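Local coordinates for protein MAR1 Ribonuclease (Caenorhabditis elegans, PDB 2B34) that probably acts as a hydrolase of the isochorismatase family, perhaps as a ribonuclease, at residues E35-S40 with H66-L71; R41-A46 with H130-A135; T70-L75 with T79-K84. All coordinates share one frame; numbering follows the deposited sequence.

Contact 1: E35-S40 with H66-L71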
# COMPACT_ATOMS: atom_id res chain seq x y z
N GLU A 35 -4.15 -13.98 20.90
CA GLU A 35 -5.17 -13.49 19.97
C GLU A 35 -5.23 -14.36 18.71
O GLU A 35 -6.30 -14.76 18.25
CB GLU A 35 -4.88 -12.04 19.57
CG GLU A 35 -5.11 -11.00 20.67
CD GLU A 35 -3.89 -10.73 21.54
OE1 GLU A 35 -3.01 -11.60 21.67
OE2 GLU A 35 -3.81 -9.63 22.11
N ILE A 36 -4.05 -14.63 18.17
CA ILE A 36 -3.86 -15.41 16.96
C ILE A 36 -4.33 -16.86 17.12
O ILE A 36 -4.87 -17.45 16.18
CB ILE A 36 -2.36 -15.31 16.50
CG1 ILE A 36 -2.22 -14.30 15.37
CG2 ILE A 36 -1.78 -16.65 16.10
CD1 ILE A 36 -2.36 -12.86 15.80
N ILE A 37 -4.14 -17.42 18.32
CA ILE A 37 -4.66 -18.74 18.66
C ILE A 37 -6.19 -18.74 18.66
O ILE A 37 -6.81 -19.59 18.03
CB ILE A 37 -4.12 -19.25 20.03
CG1 ILE A 37 -2.60 -19.50 19.98
CG2 ILE A 37 -4.91 -20.49 20.53
CD1 ILE A 37 -2.10 -20.38 18.82
N THR A 38 -6.78 -17.78 19.38
CA THR A 38 -8.24 -17.62 19.40
C THR A 38 -8.81 -17.52 17.98
O THR A 38 -9.79 -18.19 17.65
CB THR A 38 -8.67 -16.39 20.24
OG1 THR A 38 -8.26 -16.58 21.59
CG2 THR A 38 -10.18 -16.21 20.21
N THR A 39 -8.18 -16.69 17.16
CA THR A 39 -8.66 -16.45 15.80
C THR A 39 -8.38 -17.64 14.87
O THR A 39 -9.23 -17.99 14.05
CB THR A 39 -8.08 -15.13 15.24
OG1 THR A 39 -8.39 -14.07 16.14
CG2 THR A 39 -8.70 -14.80 13.89
N SER A 40 -7.21 -18.26 15.01
CA SER A 40 -6.92 -19.49 14.27
C SER A 40 -7.91 -20.60 14.62
O SER A 40 -8.30 -21.38 13.75
CB SER A 40 -5.48 -19.97 14.49
OG SER A 40 -4.54 -19.02 14.00
N HIS A 66 4.56 -29.28 20.15
CA HIS A 66 3.48 -29.58 19.23
C HIS A 66 2.43 -28.47 19.12
O HIS A 66 2.43 -27.53 19.92
CB HIS A 66 2.82 -30.91 19.63
CG HIS A 66 3.78 -32.07 19.62
ND1 HIS A 66 4.24 -32.65 18.46
CD2 HIS A 66 4.37 -32.74 20.64
CE1 HIS A 66 5.07 -33.63 18.77
NE2 HIS A 66 5.17 -33.70 20.08
N THR A 67 1.54 -28.59 18.13
CA THR A 67 0.42 -27.67 17.96
C THR A 67 -0.31 -27.42 19.28
O THR A 67 -0.62 -28.37 20.01
CB THR A 67 -0.58 -28.19 16.89
OG1 THR A 67 0.11 -28.43 15.65
CG2 THR A 67 -1.72 -27.20 16.63
N VAL A 68 -0.56 -26.14 19.58
CA VAL A 68 -1.29 -25.70 20.77
C VAL A 68 -2.59 -26.51 20.96
O VAL A 68 -3.41 -26.59 20.03
CB VAL A 68 -1.58 -24.17 20.70
CG1 VAL A 68 -2.57 -23.73 21.78
CG2 VAL A 68 -0.28 -23.38 20.80
N PRO A 69 -2.77 -27.12 22.15
CA PRO A 69 -3.91 -27.98 22.48
C PRO A 69 -5.28 -27.50 21.98
O PRO A 69 -6.00 -28.27 21.35
CB PRO A 69 -3.87 -28.03 24.01
CG PRO A 69 -2.41 -27.99 24.30
CD PRO A 69 -1.81 -27.06 23.28
N THR A 70 -5.62 -26.24 22.25
CA THR A 70 -6.91 -25.67 21.86
C THR A 70 -7.19 -25.80 20.36
O THR A 70 -8.32 -26.05 19.96
CB THR A 70 -7.03 -24.18 22.26
OG1 THR A 70 -6.55 -24.01 23.60
CG2 THR A 70 -8.48 -23.72 22.20
N LEU A 71 -6.15 -25.63 19.55
CA LEU A 71 -6.28 -25.74 18.10
C LEU A 71 -6.55 -27.18 17.66
O LEU A 71 -7.39 -27.42 16.79
CB LEU A 71 -5.05 -25.17 17.39
CG LEU A 71 -4.71 -23.69 17.63
CD1 LEU A 71 -3.37 -23.34 17.01
CD2 LEU A 71 -5.79 -22.76 17.11

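Contact 2: R41-A46 with H130-A135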
# COMPACT_ATOMS: atom_id res chain seq x y z
N ARG A 41 -8.33 -20.67 15.89
CA ARG A 41 -9.35 -21.64 16.31
C ARG A 41 -10.70 -21.41 15.61
O ARG A 41 -11.42 -22.36 15.31
CB ARG A 41 -9.50 -21.66 17.84
CG ARG A 41 -10.57 -22.62 18.42
CD ARG A 41 -10.36 -24.10 18.04
NE ARG A 41 -11.55 -24.89 18.36
CZ ARG A 41 -11.77 -25.49 19.53
NH1 ARG A 41 -10.88 -25.43 20.50
NH2 ARG A 41 -12.90 -26.17 19.72
N ARG A 42 -11.03 -20.14 15.35
CA ARG A 42 -12.25 -19.79 14.60
C ARG A 42 -12.26 -20.37 13.19
O ARG A 42 -13.29 -20.88 12.73
CB ARG A 42 -12.45 -18.27 14.55
CG ARG A 42 -12.83 -17.66 15.87
CD ARG A 42 -12.82 -16.14 15.81
NE ARG A 42 -13.22 -15.55 17.08
CZ ARG A 42 -13.87 -14.40 17.21
NH1 ARG A 42 -14.22 -13.69 16.14
NH2 ARG A 42 -14.19 -13.95 18.42
N LEU A 43 -11.12 -20.28 12.51
CA LEU A 43 -10.98 -20.81 11.16
C LEU A 43 -10.99 -22.34 11.13
O LEU A 43 -11.59 -22.94 10.25
CB LEU A 43 -9.73 -20.26 10.48
CG LEU A 43 -10.03 -18.91 9.85
CD1 LEU A 43 -8.98 -17.90 10.20
CD2 LEU A 43 -10.25 -19.02 8.34
N ILE A 44 -10.31 -22.94 12.10
CA ILE A 44 -10.32 -24.39 12.28
C ILE A 44 -11.74 -24.92 12.51
O ILE A 44 -12.14 -25.91 11.89
CB ILE A 44 -9.36 -24.83 13.42
CG1 ILE A 44 -7.91 -24.81 12.92
CG2 ILE A 44 -9.72 -26.21 13.95
CD1 ILE A 44 -6.87 -24.77 14.03
N ASP A 45 -12.50 -24.25 13.37
CA ASP A 45 -13.91 -24.58 13.62
C ASP A 45 -14.75 -24.41 12.36
O ASP A 45 -15.58 -25.26 12.04
CB ASP A 45 -14.50 -23.69 14.73
CG ASP A 45 -13.98 -24.03 16.11
OD1 ASP A 45 -13.46 -25.15 16.34
OD2 ASP A 45 -14.10 -23.16 17.00
N ALA A 46 -14.53 -23.30 11.65
CA ALA A 46 -15.23 -23.02 10.40
C ALA A 46 -14.95 -24.09 9.35
O ALA A 46 -15.86 -24.52 8.65
CB ALA A 46 -14.88 -21.65 9.87
N HIS A 130 -5.10 -17.05 0.54
CA HIS A 130 -5.83 -16.12 1.40
C HIS A 130 -5.18 -16.09 2.78
O HIS A 130 -5.35 -17.01 3.59
CB HIS A 130 -7.30 -16.51 1.46
CG HIS A 130 -7.98 -16.49 0.12
ND1 HIS A 130 -7.61 -17.33 -0.91
CD2 HIS A 130 -8.99 -15.73 -0.36
CE1 HIS A 130 -8.37 -17.08 -1.97
NE2 HIS A 130 -9.22 -16.12 -1.65
N VAL A 131 -4.41 -15.03 3.02
CA VAL A 131 -3.67 -14.85 4.26
C VAL A 131 -4.57 -14.16 5.29
O VAL A 131 -4.98 -13.02 5.09
CB VAL A 131 -2.36 -14.02 4.05
CG1 VAL A 131 -1.61 -13.84 5.36
CG2 VAL A 131 -1.46 -14.69 3.01
N VAL A 132 -4.86 -14.88 6.37
CA VAL A 132 -5.72 -14.35 7.43
C VAL A 132 -4.85 -13.54 8.39
O VAL A 132 -4.22 -14.09 9.29
CB VAL A 132 -6.44 -15.49 8.19
CG1 VAL A 132 -7.50 -14.92 9.12
CG2 VAL A 132 -7.06 -16.47 7.22
N VAL A 133 -4.84 -12.22 8.19
CA VAL A 133 -3.90 -11.33 8.87
C VAL A 133 -4.08 -11.27 10.40
O VAL A 133 -3.12 -11.05 11.13
CB VAL A 133 -3.91 -9.89 8.26
CG1 VAL A 133 -3.46 -9.92 6.80
CG2 VAL A 133 -5.28 -9.23 8.40
N ASP A 134 -5.31 -11.47 10.87
CA ASP A 134 -5.57 -11.49 12.31
C ASP A 134 -5.32 -12.86 12.96
O ASP A 134 -5.61 -13.07 14.15
CB ASP A 134 -6.97 -10.94 12.64
CG ASP A 134 -8.10 -11.58 11.84
OD1 ASP A 134 -7.84 -12.28 10.83
OD2 ASP A 134 -9.27 -11.37 12.21
N ALA A 135 -4.75 -13.78 12.18
CA ALA A 135 -4.39 -15.11 12.66
C ALA A 135 -2.94 -15.43 12.25
O ALA A 135 -2.50 -16.58 12.35
CB ALA A 135 -5.35 -16.15 12.11

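Contact 3: T70-L75 with T79-K84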
# COMPACT_ATOMS: atom_id res chain seq x y z
N THR A 70 -5.62 -26.24 22.25
CA THR A 70 -6.91 -25.67 21.86
C THR A 70 -7.19 -25.80 20.36
O THR A 70 -8.32 -26.05 19.96
CB THR A 70 -7.03 -24.18 22.26
OG1 THR A 70 -6.55 -24.01 23.60
CG2 THR A 70 -8.48 -23.72 22.20
N LEU A 71 -6.15 -25.63 19.55
CA LEU A 71 -6.28 -25.74 18.10
C LEU A 71 -6.55 -27.18 17.66
O LEU A 71 -7.39 -27.42 16.79
CB LEU A 71 -5.05 -25.17 17.39
CG LEU A 71 -4.71 -23.69 17.63
CD1 LEU A 71 -3.37 -23.34 17.01
CD2 LEU A 71 -5.79 -22.76 17.11
N LYS A 72 -5.85 -28.12 18.29
CA LYS A 72 -6.03 -29.55 18.03
C LYS A 72 -7.43 -30.03 18.42
O LYS A 72 -7.99 -30.89 17.75
CB LYS A 72 -4.97 -30.37 18.77
CG LYS A 72 -3.57 -30.21 18.22
CD LYS A 72 -2.57 -31.11 18.94
CE LYS A 72 -2.66 -32.55 18.46
NZ LYS A 72 -1.61 -33.41 19.08
N GLU A 73 -7.98 -29.45 19.49
CA GLU A 73 -9.33 -29.77 19.96
C GLU A 73 -10.40 -29.51 18.91
O GLU A 73 -11.41 -30.21 18.86
CB GLU A 73 -9.67 -28.95 21.21
CG GLU A 73 -8.99 -29.39 22.49
CD GLU A 73 -9.40 -28.54 23.68
OE1 GLU A 73 -10.61 -28.54 24.04
OE2 GLU A 73 -8.52 -27.88 24.27
N GLY A 74 -10.19 -28.49 18.07
CA GLY A 74 -11.17 -28.11 17.05
C GLY A 74 -10.99 -28.77 15.70
O GLY A 74 -11.89 -28.70 14.85
N LEU A 75 -9.83 -29.39 15.47
CA LEU A 75 -9.50 -29.97 14.17
C LEU A 75 -10.53 -30.99 13.71
O LEU A 75 -11.00 -31.81 14.50
CB LEU A 75 -8.12 -30.62 14.19
CG LEU A 75 -6.88 -29.72 14.26
CD1 LEU A 75 -5.64 -30.58 14.31
CD2 LEU A 75 -6.82 -28.73 13.09
N THR A 79 -7.73 -35.00 10.22
CA THR A 79 -6.78 -33.95 9.86
C THR A 79 -5.32 -34.42 9.97
O THR A 79 -4.87 -34.80 11.05
CB THR A 79 -7.00 -32.66 10.69
OG1 THR A 79 -8.29 -32.12 10.38
CG2 THR A 79 -5.94 -31.61 10.39
N PRO A 80 -4.58 -34.38 8.84
CA PRO A 80 -3.16 -34.70 8.85
C PRO A 80 -2.34 -33.64 9.59
O PRO A 80 -2.64 -32.45 9.51
CB PRO A 80 -2.78 -34.68 7.36
CG PRO A 80 -4.06 -34.72 6.62
CD PRO A 80 -5.05 -34.03 7.49
N ILE A 81 -1.33 -34.10 10.32
CA ILE A 81 -0.36 -33.22 10.96
C ILE A 81 1.03 -33.71 10.59
O ILE A 81 1.43 -34.81 10.98
CB ILE A 81 -0.50 -33.20 12.51
CG1 ILE A 81 -1.87 -32.63 12.92
CG2 ILE A 81 0.64 -32.39 13.14
CD1 ILE A 81 -2.25 -32.91 14.38
N PHE A 82 1.75 -32.90 9.83
CA PHE A 82 3.08 -33.27 9.33
C PHE A 82 4.19 -32.48 10.02
O PHE A 82 4.05 -31.28 10.26
CB PHE A 82 3.17 -33.07 7.82
CG PHE A 82 2.12 -33.81 7.03
CD1 PHE A 82 2.01 -35.20 7.11
CD2 PHE A 82 1.25 -33.12 6.19
CE1 PHE A 82 1.03 -35.88 6.38
CE2 PHE A 82 0.28 -33.79 5.45
CZ PHE A 82 0.17 -35.17 5.55
N ASP A 83 5.29 -33.15 10.33
CA ASP A 83 6.48 -32.46 10.82
C ASP A 83 7.40 -32.08 9.66
O ASP A 83 7.36 -32.70 8.60
CB ASP A 83 7.21 -33.30 11.88
CG ASP A 83 7.81 -34.58 11.31
OD1 ASP A 83 7.05 -35.41 10.77
OD2 ASP A 83 9.04 -34.76 11.42
N LYS A 84 8.22 -31.06 9.88
CA LYS A 84 9.12 -30.55 8.85
C LYS A 84 10.26 -29.74 9.45
O LYS A 84 10.17 -29.27 10.59
CB LYS A 84 8.36 -29.70 7.82
CG LYS A 84 7.64 -28.47 8.40
CD LYS A 84 7.12 -27.55 7.31
CE LYS A 84 6.47 -26.28 7.87
NZ LYS A 84 7.44 -25.41 8.60

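Contact 1: E35-S40 with H66-L71
Leu71 lays its CD2 methyl 3.5 Å from the carbonyl oxygen of Ile37, while one residue earlier the carbonyl of Ile36 is held from both faces. Ser40 OG donates to Ile36 O at 2.7 Å, the hydroxyl standing 33° from the carbonyl plane, and Ser40 N reaches the same oxygen from the opposite face. With the hydroxyl folded back, Ser40 CB is the atom that faces Leu71, 3.8 Å from CD2. Ile37 does most of the packing. Its chi1 (-66°, CG1 beside the backbone N) and chi2 (-51°) together bring CD1 within 3.7 Å of Leu71 CD1, the two side chains crossing at about a right angle, and within 4.0 Å of Val68 CG2, the Ile37 and Val68 side chains meeting tip to tip. A smaller alanine in place of Ile37 would probably leave a gap beside Val68 and Leu71 and let the leucine methyls turn more easily. Val68 is the N-cap residue of helix 69-74, and its carbonyl takes the amide of Leu71 at 2.9 Å. Val68 and Leu71 set the start of this short helix against helix 33-49, whose Ile44 and Arg41 also touch Leu71. Because only methyls, a methylene and one carbonyl oxygen meet, segments 35-40 and 66-71 join by shape alone; a weak bond from Arg41 to Thr70 O lies just beyond, and the Ser40 hydroxyl is satisfied within its own helix.

Contact 2: R41-A46 with H130-A135
Leu43 and Val132 are brought together by one unusual and one ordinary set of torsions. In Leu43 chi2, 132°, lies off the staggered values, chi1 being -85°, and this turns CD1 at the valine. Val132 sets CG1 anti to its backbone N, with CG2 beside that nitrogen, which presents both methyls to the leucine. The side chains meet tip to tip: Leu43 CD1 sits 3.5 Å from Val132 CG1, tighter than usual for two carbons, and 3.8 Å from Val132 CG2. Ala135 adds a looser touch, its CB 4.5 Å from Leu43 CD1, brought there by the type I turn from Val132 to Ala135, where the chain turns a corner after Val132. Here helix 33-49 packs on the parallel sheet of the alpha/beta/alpha fold, with Leu43 also touching Val107 of the neighbouring strand 103-109 and Ile165 of helix 161-169. The polar side of the helix is knit separately. Arg41 NE donates to Asp45 OD1 at 2.8 Å in an almost straight bond that lies in the guanidinium plane and reaches the oxygen from the syn side, 28° out of the carboxylate plane; Arg48 forms a second salt bridge to the same oxygen. Aliphatic carbon alone therefore makes the buried join of helix to sheet, where fit is close, while Arg41 and Asp45 probably balance each other's charge away from it.

Contact 3: T70-L75 with T79-K84
Leu75 and Thr79 pack against each other in the helix-to-strand turn of a beta-alpha-beta crossover, in which helix 69-74 leads from strand 54-59 to its parallel neighbour 81-84, an outermost strand of the sheet in this chain. From Leu75 CB outward the contact widens. CB lies 4.1 Å from Thr79 OG1; beyond CG the branches part, CD2 resting 4.0 Å from Thr79 CG2, while CD1 touches that same methyl and, in a different direction, Ile81 CD1 at 4.1 Å. The leucine crosses the threonine at about a right angle. In Thr79 a chi1 of -64° puts OG1 beside the backbone N and leaves CG2 anti to it, which presents this methyl to both branches of the leucine; its hydroxyl is bound to the carbonyl oxygen of Ala76 in the connecting turn. Val56 of strand 54-59 also touches both Leu75 and Thr79, so the patch lies over two neighbouring strands. On the more solvent-exposed flank, Lys72 joins through its hydrocarbon chain rather than its charge. Its bend at chi3 (78°) helps bring the chain across Ile81 at about a right angle, with Lys72 CE 4.1 Å from Ile81 CD1.

How the contacts relate
From the N terminus, helix 33-49 supplies the first segment of both contact 1 and contact 2, one after the other. Contact 1 closes a loop of 25 residues when the chain, having made strand 54-59, comes back with helix 69-74. Contact 3 starts on that same helix, sharing Thr70 and Leu71, and closes a much shorter loop to strand 81-84. Contact 2 closes last, at strand 128-137; its loop encloses contact 3 and crosses that of contact 1. Helix 33-49 is thus tied to helix 69-74 and to the sheet, and helix 69-74 to 81-84, an edge strand of the sheet within this chain. Arg41, weakly hydrogen-bonded to Thr70 O, links 41-46 to 66-71 and 70-75.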